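Local coordinates for protein beta-n-acetylhexosaminidase (Streptococcus pneumoniae, PDB 4AZI) that hydrolyses terminal non-reducing beta-linked N-acetylhexosamine residues of glycans, as a family 20 glycoside hydrolase module of the pneumococcal exo-beta-D-N-acetylglucosaminidase StrH, at residues Q26-V31 and I101-S106; K33-G38 and A363-L368; G230-D235 and K268-L273. The protein carries 2 engineered substitutions. One frame throughout, in Å; residues are numbered along the deposited sequence.

Contact 1 (Q26-V31 and I101-S106); sequences QLKRIV and IEYAKS
Two neighbouring helices on the outside of the TIM barrel, 24-37 and 94-106, pack side by side here through Lys28 and Val31 on one and Tyr103 and Ala104 on the other. The axes of 26-31 and 101-106 run nearly parallel, crossing at -17° with a closest approach of 10.1 Å, as expected for helices that each belong to the layer around the same parallel barrel. Tyr103 fills the gap between them. With CG anti to the backbone N (chi1 -178°), its ring extends toward helix 24-37 and meets the side chains of Lys28 and Val31. Lys28 crosses the ring at about a right angle, and its CE sits over one face, 4.0 Å from the ring centroid and 22° off the normal, a CH-pi contact displaced toward the rim. Beyond the ring, NZ forms a salt bridge with Glu99, one turn earlier on helix 94-106. The phenol is tied in the reverse direction: Tyr103 OH hydrogen-bonds Asp32 OD1 of helix 24-37, so both polar ends reach across the interface. On the buried side, Val31 also touches Leu100 and Val42, the latter on strand 41-45, which joins the helix pair to the barrel wall. Val31 CG1 meets the Tyr103 ring obliquely, 3.8 Å from CD2, and both of its methyls, CG1 and CG2, lie 4.1 Å from Ala104 CB.

Contact 2 (K33-G38 and A363-L368); sequences KASELG and ALREEL
Ser35 and Arg365 meet through a single pair of atoms, Ser35 OG and Arg365 NH2, 3.1 Å apart. The hydroxyl lies at the edge of the guanidinium, near its plane, yet the angle is too poor for a hydrogen bond, and the approach is a close polar one only. Ser35 OG is anti to the backbone N (chi1 179°), which carries it out from helix 24-37 toward the other helix. Arg365 spans most of the gap: its chain is extended through chi2 (-173°) and then bends at chi3, bringing the guanidinium up to the serine. Asn362, at the start of helix 362-368, serves both groups, its OD1 taking a weak hydrogen bond from Arg365 NH2 and its ND2 giving a weak one to Ser35 OG. Farther out, Leu364 packs on Val409 and Leu412 of helix 402-414, while Leu37 rests on Met346 and Thr347 of helix 339-352. Helix 24-37 ends at Gly38, whose positive phi turns the chain out of the helix and whose backbone hydrogen-bonds with Arg358. The contact thus joins a helix of the TIM barrel to the C-terminal helical region. With 52 Å² buried, Ser35 and Arg365 make no direct hydrogen bond and are bridged by weak ones to the two ends of one Asn362 amide, so the pair probably contributes little binding of its own.

Contact 3 (G230-D235 and K268-L273); sequences GFYYED and KGYKFL
The backbones stay well apart, with CA atoms 9.3 Å from each other at Tyr232 and Lys268 and 10.3 Å at Phe231 and Tyr270, so side chains make the whole contact. Tyr270 OH reaches both Phe231 and Tyr232. It lies at the edge of the Tyr232 ring, in plane and 3.5 Å from CE2, and at the edge of the Phe231 ring, 3.6 Å from CD2. The Phe231 and Tyr270 ring planes stand at 82° with centroids 6.0 Å apart, but their offset makes the pair neither a stack nor edge-to-face. Tyr232 CE2 lies at the edge of the Tyr270 ring, in plane, 3.7 Å from Tyr270 CE2. On the TIM barrel, the loop leaving strand 223-227 here packs against the turn that leads from helix 262-267 into strand 271-282. Gly269 makes that turn, closing the helix with a Schellman motif. Just before it, Lys268 bends at chi2 (-73°) and lays its aliphatic chain over one face of the Tyr232 ring, with CD above the rim and CE 3.8 Å from CE1, while NZ continues to a salt bridge with Asp237. Both phenols find partners in the intervening loop: Tyr270 OH hydrogen-bonds to the carbonyl O of Asp242 and Tyr232 OH to the backbone N of Phe241, whose ring meets those of Phe231 and Tyr232. Phe231 also touches Ala226 and Ile247 of two barrel strands, and its side chain is about 11 Å from the bound carbamate inhibitor.

In the fold
Contacts 1 and 2 share helix 24-37 and sit about 12 Å apart between centres. They touch where Ser106 O meets Arg365 CD at 3.7 Å, so helices 94-106 and 362-368 approach each other beside the same barrel helix. Along the chain their segments alternate. Contact 3 lies on the other side of the chain's centre, its own centre about 32 Å from that of contact 1 and about 37 Å from that of contact 2; it follows contact 1 in sequence and is nested within the loop that contact 2 closes. Contact 1 thus joins early helices of the barrel, contact 2 sets helix 362-368 beside helix 24-37, and contact 3 packs a loop against the entry to strand 271-282.

Contact 1 (Q26-V31 and I101-S106)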
loop_
_atom_site.group_PDB
_atom_site.type_symbol
_atom_site.label_atom_id
_atom_site.label_comp_id
_atom_site.label_asym_id
_atom_site.label_seq_id
_atom_site.Cartn_x
_atom_site.Cartn_y
_atom_site.Cartn_z
ATOM N N GLN A 26 16.910 2.433 2.145
ATOM C CA GLN A 26 15.921 3.296 2.776
ATOM C C GLN A 26 14.695 2.485 3.191
ATOM O O GLN A 26 14.164 2.681 4.281
ATOM C CB GLN A 26 15.530 4.462 1.862
ATOM C CG GLN A 26 16.541 5.601 1.858
ATOM C CD GLN A 26 16.253 6.646 0.794
ATOM O OE1 GLN A 26 15.827 6.324 -0.311
ATOM N NE2 GLN A 26 16.500 7.910 1.124
ATOM N N LEU A 27 14.279 1.556 2.334
ATOM C CA LEU A 27 13.093 0.743 2.596
ATOM C C LEU A 27 13.344 -0.298 3.686
ATOM O O LEU A 27 12.477 -0.531 4.530
ATOM C CB LEU A 27 12.571 0.119 1.302
ATOM C CG LEU A 27 12.204 1.170 0.239
ATOM C CD1 LEU A 27 12.058 0.559 -1.147
ATOM C CD2 LEU A 27 10.954 1.949 0.629
ATOM N N LYS A 28 14.544 -0.878 3.689
ATOM C CA LYS A 28 14.968 -1.786 4.759
ATOM C C LYS A 28 14.899 -1.091 6.120
ATOM O O LYS A 28 14.425 -1.680 7.086
ATOM C CB LYS A 28 16.384 -2.323 4.509
ATOM C CG LYS A 28 16.484 -3.451 3.487
ATOM C CD LYS A 28 17.943 -3.831 3.236
ATOM C CE LYS A 28 18.136 -5.336 3.141
ATOM N NZ LYS A 28 19.569 -5.758 2.999
ATOM N N ARG A 29 15.368 0.156 6.194
ATOM C CA ARG A 29 15.276 0.958 7.422
ATOM C C ARG A 29 13.838 1.196 7.898
ATOM O O ARG A 29 13.561 1.178 9.102
ATOM C CB ARG A 29 15.975 2.302 7.242
ATOM C CG ARG A 29 17.487 2.219 7.255
ATOM C CD ARG A 29 18.054 3.393 8.023
ATOM N NE ARG A 29 17.911 3.191 9.471
ATOM C CZ ARG A 29 18.118 4.123 10.399
ATOM N NH1 ARG A 29 18.480 5.352 10.055
ATOM N NH2 ARG A 29 17.964 3.822 11.682
ATOM N N ILE A 30 12.938 1.446 6.948
ATOM C CA ILE A 30 11.500 1.526 7.231
ATOM C C ILE A 30 10.974 0.202 7.815
ATOM O O ILE A 30 10.251 0.208 8.813
ATOM C CB ILE A 30 10.700 1.939 5.966
ATOM C CG1 ILE A 30 10.974 3.414 5.629
ATOM C CG2 ILE A 30 9.202 1.664 6.137
ATOM C CD1 ILE A 30 10.580 3.825 4.225
ATOM N N VAL A 31 11.349 -0.918 7.188
ATOM C CA VAL A 31 11.033 -2.272 7.680
ATOM C C VAL A 31 11.507 -2.457 9.131
ATOM O O VAL A 31 10.743 -2.918 9.986
ATOM C CB VAL A 31 11.670 -3.362 6.771
ATOM C CG1 VAL A 31 11.730 -4.713 7.474
ATOM C CG2 VAL A 31 10.909 -3.483 5.458
ATOM N N ILE A 101 11.487 -8.196 0.459
ATOM C CA ILE A 101 10.481 -9.158 0.900
ATOM C C ILE A 101 11.055 -10.234 1.838
ATOM O O ILE A 101 10.496 -10.486 2.901
ATOM C CB ILE A 101 9.752 -9.782 -0.307
ATOM C CG1 ILE A 101 9.014 -8.680 -1.093
ATOM C CG2 ILE A 101 8.790 -10.879 0.152
ATOM C CD1 ILE A 101 8.312 -9.157 -2.350
ATOM N N GLU A 102 12.170 -10.855 1.455
ATOM C CA GLU A 102 12.856 -11.811 2.331
ATOM C C GLU A 102 13.240 -11.159 3.655
ATOM O O GLU A 102 13.008 -11.734 4.724
ATOM C CB GLU A 102 14.136 -12.356 1.684
ATOM C CG GLU A 102 14.025 -12.748 0.225
ATOM C CD GLU A 102 14.301 -14.215 -0.034
ATOM O OE1 GLU A 102 13.767 -15.069 0.708
ATOM O OE2 GLU A 102 15.048 -14.509 -0.997
ATOM N N TYR A 103 13.846 -9.970 3.570
ATOM C CA TYR A 103 14.332 -9.230 4.749
ATOM C C TYR A 103 13.195 -8.898 5.705
ATOM O O TYR A 103 13.312 -9.102 6.922
ATOM C CB TYR A 103 15.040 -7.941 4.315
ATOM C CG TYR A 103 15.624 -7.118 5.444
ATOM C CD1 TYR A 103 16.870 -7.429 5.985
ATOM C CD2 TYR A 103 14.939 -6.010 5.959
ATOM C CE1 TYR A 103 17.415 -6.672 7.015
ATOM C CE2 TYR A 103 15.474 -5.249 6.991
ATOM C CZ TYR A 103 16.716 -5.583 7.515
ATOM O OH TYR A 103 17.268 -4.840 8.537
ATOM N N ALA A 104 12.101 -8.385 5.143
ATOM C CA ALA A 104 10.894 -8.104 5.908
ATOM C C ALA A 104 10.351 -9.384 6.549
ATOM O O ALA A 104 9.955 -9.374 7.721
ATOM C CB ALA A 104 9.842 -7.440 5.033
ATOM N N LYS A 105 10.369 -10.483 5.791
ATOM C CA LYS A 105 9.829 -11.766 6.271
ATOM C C LYS A 105 10.575 -12.236 7.524
ATOM O O LYS A 105 9.947 -12.704 8.471
ATOM C CB LYS A 105 9.856 -12.833 5.168
ATOM C CG LYS A 105 9.019 -14.083 5.463
ATOM C CD LYS A 105 9.192 -15.136 4.380
ATOM C CE LYS A 105 8.792 -16.501 4.910
ATOM N NZ LYS A 105 9.058 -17.595 3.941
ATOM N N SER A 106 11.902 -12.054 7.540
ATOM C CA SER A 106 12.747 -12.441 8.679
ATOM C C SER A 106 12.403 -11.673 9.961
ATOM O O SER A 106 12.729 -12.103 11.070
ATOM C CB SER A 106 14.239 -12.267 8.339
ATOM O OG SER A 106 14.616 -10.901 8.331
#

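Contact 2 (K33-G38 and A363-L368)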
loop_
_atom_site.group_PDB
_atom_site.type_symbol
_atom_site.label_atom_id
_atom_site.label_comp_id
_atom_site.label_asym_id
_atom_site.label_seq_id
_atom_site.Cartn_x
_atom_site.Cartn_y
_atom_site.Cartn_z
ATOM N N LYS A 33 12.238 -0.058 11.382
ATOM C CA LYS A 33 11.461 0.809 12.252
ATOM C C LYS A 33 10.063 0.262 12.478
ATOM O O LYS A 33 9.542 0.368 13.580
ATOM C CB LYS A 33 11.384 2.233 11.692
ATOM C CG LYS A 33 10.952 3.272 12.714
ATOM C CD LYS A 33 11.972 3.395 13.838
ATOM C CE LYS A 33 11.516 4.370 14.907
ATOM N NZ LYS A 33 12.493 4.433 16.037
ATOM N N ALA A 34 9.462 -0.317 11.440
ATOM C CA ALA A 34 8.145 -0.951 11.575
ATOM C C ALA A 34 8.206 -2.157 12.509
ATOM O O ALA A 34 7.334 -2.341 13.353
ATOM C CB ALA A 34 7.597 -1.350 10.217
ATOM N N SER A 35 9.252 -2.964 12.359
ATOM C CA SER A 35 9.451 -4.144 13.199
ATOM C C SER A 35 9.644 -3.797 14.678
ATOM O O SER A 35 9.156 -4.515 15.553
ATOM C CB SER A 35 10.637 -4.968 12.705
ATOM O OG SER A 35 10.823 -6.091 13.548
ATOM N N GLU A 36 10.357 -2.706 14.956
ATOM C CA GLU A 36 10.613 -2.331 16.337
ATOM C C GLU A 36 9.362 -1.759 16.997
ATOM O O GLU A 36 9.127 -1.969 18.195
ATOM C CB GLU A 36 11.773 -1.332 16.434
ATOM C CG GLU A 36 11.342 0.119 16.583
ATOM C CD GLU A 36 12.444 1.015 17.122
ATOM O OE1 GLU A 36 13.518 1.080 16.489
ATOM O OE2 GLU A 36 12.224 1.656 18.173
ATOM N N LEU A 37 8.564 -1.044 16.207
ATOM C CA LEU A 37 7.392 -0.342 16.715
ATOM C C LEU A 37 6.167 -1.260 16.771
ATOM O O LEU A 37 5.149 -0.906 17.365
ATOM C CB LEU A 37 7.111 0.916 15.875
ATOM C CG LEU A 37 8.150 2.051 15.957
ATOM C CD1 LEU A 37 7.889 3.122 14.906
ATOM C CD2 LEU A 37 8.209 2.666 17.348
ATOM N N GLY A 38 6.280 -2.439 16.162
ATOM C CA GLY A 38 5.231 -3.460 16.251
ATOM C C GLY A 38 4.178 -3.464 15.160
ATOM O O GLY A 38 3.091 -4.041 15.338
ATOM N N ALA A 363 15.820 -7.509 19.740
ATOM C CA ALA A 363 16.822 -7.962 20.713
ATOM C C ALA A 363 16.729 -9.472 20.951
ATOM O O ALA A 363 17.755 -10.153 21.034
ATOM C CB ALA A 363 16.703 -7.193 22.024
ATOM N N LEU A 364 15.501 -9.987 21.039
ATOM C CA LEU A 364 15.267 -11.427 21.157
ATOM C C LEU A 364 15.883 -12.220 20.001
ATOM O O LEU A 364 16.575 -13.211 20.238
ATOM C CB LEU A 364 13.771 -11.754 21.310
ATOM C CG LEU A 364 13.392 -13.237 21.462
ATOM C CD1 LEU A 364 14.186 -13.901 22.580
ATOM C CD2 LEU A 364 11.904 -13.425 21.708
ATOM N N ARG A 365 15.637 -11.785 18.765
ATOM C CA ARG A 365 16.184 -12.471 17.590
ATOM C C ARG A 365 17.717 -12.457 17.556
ATOM O O ARG A 365 18.338 -13.398 17.046
ATOM C CB ARG A 365 15.611 -11.899 16.287
ATOM C CG ARG A 365 14.206 -12.387 15.963
ATOM C CD ARG A 365 13.746 -11.928 14.586
ATOM N NE ARG A 365 13.359 -10.516 14.557
ATOM C CZ ARG A 365 12.144 -10.063 14.857
ATOM N NH1 ARG A 365 11.181 -10.904 15.222
ATOM N NH2 ARG A 365 11.889 -8.764 14.795
ATOM N N GLU A 366 18.305 -11.385 18.096
ATOM C CA GLU A 366 19.758 -11.236 18.209
ATOM C C GLU A 366 20.355 -12.171 19.260
ATOM O O GLU A 366 21.434 -12.737 19.052
ATOM C CB GLU A 366 20.136 -9.786 18.533
ATOM C CG GLU A 366 19.977 -8.817 17.372
ATOM C CD GLU A 366 20.100 -7.356 17.788
ATOM O OE1 GLU A 366 20.439 -7.080 18.959
ATOM O OE2 GLU A 366 19.851 -6.477 16.936
ATOM N N GLU A 367 19.664 -12.322 20.388
ATOM C CA GLU A 367 20.107 -13.259 21.421
ATOM C C GLU A 367 19.967 -14.723 20.994
ATOM O O GLU A 367 20.840 -15.537 21.298
ATOM C CB GLU A 367 19.402 -13.006 22.762
ATOM C CG GLU A 367 19.989 -11.854 23.574
ATOM C CD GLU A 367 21.479 -12.004 23.845
ATOM O OE1 GLU A 367 21.861 -12.856 24.676
ATOM O OE2 GLU A 367 22.270 -11.270 23.214
ATOM N N LEU A 368 18.882 -15.048 20.286
ATOM C CA LEU A 368 18.672 -16.405 19.773
ATOM C C LEU A 368 19.743 -16.822 18.765
ATOM O O LEU A 368 20.208 -17.962 18.787
ATOM C CB LEU A 368 17.272 -16.570 19.160
ATOM C CG LEU A 368 16.066 -16.694 20.105
ATOM C CD1 LEU A 368 14.767 -16.747 19.316
ATOM C CD2 LEU A 368 16.179 -17.908 21.022
#

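Contact 3 (G230-D235 and K268-L273)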
loop_
_atom_site.group_PDB
_atom_site.type_symbol
_atom_site.label_atom_id
_atom_site.label_comp_id
_atom_site.label_asym_id
_atom_site.label_seq_id
_atom_site.Cartn_x
_atom_site.Cartn_y
_atom_site.Cartn_z
ATOM N N GLY A 230 -13.891 4.196 -6.308
ATOM C CA GLY A 230 -14.656 3.787 -7.472
ATOM C C GLY A 230 -15.774 2.820 -7.173
ATOM O O GLY A 230 -16.530 2.470 -8.067
ATOM N N PHE A 231 -15.879 2.375 -5.924
ATOM C CA PHE A 231 -16.815 1.306 -5.568
ATOM C C PHE A 231 -18.173 1.830 -5.111
ATOM O O PHE A 231 -18.269 2.565 -4.123
ATOM C CB PHE A 231 -16.200 0.381 -4.506
ATOM C CG PHE A 231 -15.104 -0.511 -5.033
ATOM C CD1 PHE A 231 -13.829 -0.003 -5.284
ATOM C CD2 PHE A 231 -15.347 -1.858 -5.285
ATOM C CE1 PHE A 231 -12.821 -0.824 -5.777
ATOM C CE2 PHE A 231 -14.343 -2.686 -5.768
ATOM C CZ PHE A 231 -13.075 -2.170 -6.017
ATOM N N TYR A 232 -19.214 1.428 -5.829
ATOM C CA TYR A 232 -20.586 1.841 -5.548
ATOM C C TYR A 232 -20.698 3.336 -5.324
ATOM O O TYR A 232 -21.173 3.789 -4.287
ATOM C CB TYR A 232 -21.152 1.036 -4.372
ATOM C CG TYR A 232 -21.310 -0.416 -4.745
ATOM C CD1 TYR A 232 -22.486 -0.872 -5.331
ATOM C CD2 TYR A 232 -20.273 -1.324 -4.549
ATOM C CE1 TYR A 232 -22.627 -2.191 -5.703
ATOM C CE2 TYR A 232 -20.410 -2.650 -4.911
ATOM C CZ TYR A 232 -21.593 -3.074 -5.486
ATOM O OH TYR A 232 -21.749 -4.377 -5.859
ATOM N N TYR A 233 -20.233 4.102 -6.306
ATOM C CA TYR A 233 -20.210 5.562 -6.198
ATOM C C TYR A 233 -21.609 6.062 -5.867
ATOM O O TYR A 233 -22.599 5.547 -6.398
ATOM C CB TYR A 233 -19.699 6.187 -7.500
ATOM C CG TYR A 233 -19.563 7.694 -7.462
ATOM C CD1 TYR A 233 -18.518 8.309 -6.764
ATOM C CD2 TYR A 233 -20.466 8.506 -8.143
ATOM C CE1 TYR A 233 -18.386 9.697 -6.746
ATOM C CE2 TYR A 233 -20.349 9.888 -8.128
ATOM C CZ TYR A 233 -19.313 10.480 -7.428
ATOM O OH TYR A 233 -19.207 11.848 -7.419
ATOM N N GLU A 234 -21.667 7.024 -4.948
ATOM C CA GLU A 234 -22.915 7.664 -4.490
ATOM C C GLU A 234 -23.988 6.693 -3.949
ATOM O O GLU A 234 -25.192 6.934 -4.100
ATOM C CB GLU A 234 -23.473 8.620 -5.567
ATOM C CG GLU A 234 -23.962 9.952 -4.992
ATOM C CD GLU A 234 -24.350 10.975 -6.049
ATOM O OE1 GLU A 234 -23.825 10.926 -7.184
ATOM O OE2 GLU A 234 -25.185 11.846 -5.742
ATOM N N ASP A 235 -23.527 5.615 -3.306
ATOM C CA ASP A 235 -24.377 4.575 -2.697
ATOM C C ASP A 235 -25.399 3.958 -3.669
ATOM O O ASP A 235 -26.491 3.595 -3.256
ATOM C CB ASP A 235 -25.116 5.094 -1.439
ATOM C CG ASP A 235 -24.188 5.651 -0.373
ATOM O OD1 ASP A 235 -22.986 5.284 -0.336
ATOM O OD2 ASP A 235 -24.687 6.457 0.454
ATOM N N LYS A 268 -22.799 -4.070 1.710
ATOM C CA LYS A 268 -22.548 -4.910 0.532
ATOM C C LYS A 268 -21.602 -6.082 0.797
ATOM O O LYS A 268 -21.231 -6.798 -0.141
ATOM C CB LYS A 268 -21.976 -4.064 -0.618
ATOM C CG LYS A 268 -22.958 -3.097 -1.257
ATOM C CD LYS A 268 -23.977 -3.826 -2.117
ATOM C CE LYS A 268 -24.924 -2.838 -2.761
ATOM N NZ LYS A 268 -26.104 -3.534 -3.336
ATOM N N GLY A 269 -21.198 -6.254 2.054
ATOM C CA GLY A 269 -20.317 -7.346 2.473
ATOM C C GLY A 269 -18.820 -7.037 2.526
ATOM O O GLY A 269 -18.019 -7.919 2.791
ATOM N N TYR A 270 -18.431 -5.795 2.280
ATOM C CA TYR A 270 -16.998 -5.479 2.173
ATOM C C TYR A 270 -16.264 -5.456 3.512
ATOM O O TYR A 270 -16.859 -5.161 4.546
ATOM C CB TYR A 270 -16.786 -4.155 1.445
ATOM C CG TYR A 270 -17.002 -4.242 -0.043
ATOM C CD1 TYR A 270 -16.135 -4.976 -0.836
ATOM C CD2 TYR A 270 -18.074 -3.596 -0.660
ATOM C CE1 TYR A 270 -16.302 -5.057 -2.200
ATOM C CE2 TYR A 270 -18.262 -3.681 -2.033
ATOM C CZ TYR A 270 -17.362 -4.418 -2.796
ATOM O OH TYR A 270 -17.505 -4.530 -4.154
ATOM N N LYS A 271 -14.973 -5.783 3.476
ATOM C CA LYS A 271 -14.094 -5.643 4.636
ATOM C C LYS A 271 -13.101 -4.521 4.375
ATOM O O LYS A 271 -12.745 -4.274 3.228
ATOM C CB LYS A 271 -13.353 -6.947 4.902
ATOM C CG LYS A 271 -14.270 -8.077 5.337
ATOM C CD LYS A 271 -13.911 -9.376 4.648
ATOM C CE LYS A 271 -12.848 -10.151 5.417
ATOM N NZ LYS A 271 -13.391 -10.875 6.602
ATOM N N PHE A 272 -12.659 -3.854 5.440
ATOM C CA PHE A 272 -11.895 -2.619 5.305
ATOM C C PHE A 272 -10.495 -2.733 5.861
ATOM O O PHE A 272 -10.294 -3.356 6.897
ATOM C CB PHE A 272 -12.604 -1.457 6.035
ATOM C CG PHE A 272 -13.980 -1.148 5.512
ATOM C CD1 PHE A 272 -14.149 -0.544 4.271
ATOM C CD2 PHE A 272 -15.107 -1.435 6.272
ATOM C CE1 PHE A 272 -15.407 -0.242 3.790
ATOM C CE2 PHE A 272 -16.372 -1.137 5.795
ATOM C CZ PHE A 272 -16.522 -0.538 4.550
ATOM N N LEU A 273 -9.539 -2.125 5.166
ATOM C CA LEU A 273 -8.273 -1.742 5.766
ATOM C C LEU A 273 -8.386 -0.237 6.025
ATOM O O LEU A 273 -8.482 0.551 5.072
ATOM C CB LEU A 273 -7.086 -2.064 4.851
ATOM C CG LEU A 273 -5.696 -1.614 5.369
ATOM C CD1 LEU A 273 -5.346 -2.265 6.707
ATOM C CD2 LEU A 273 -4.595 -1.867 4.346
#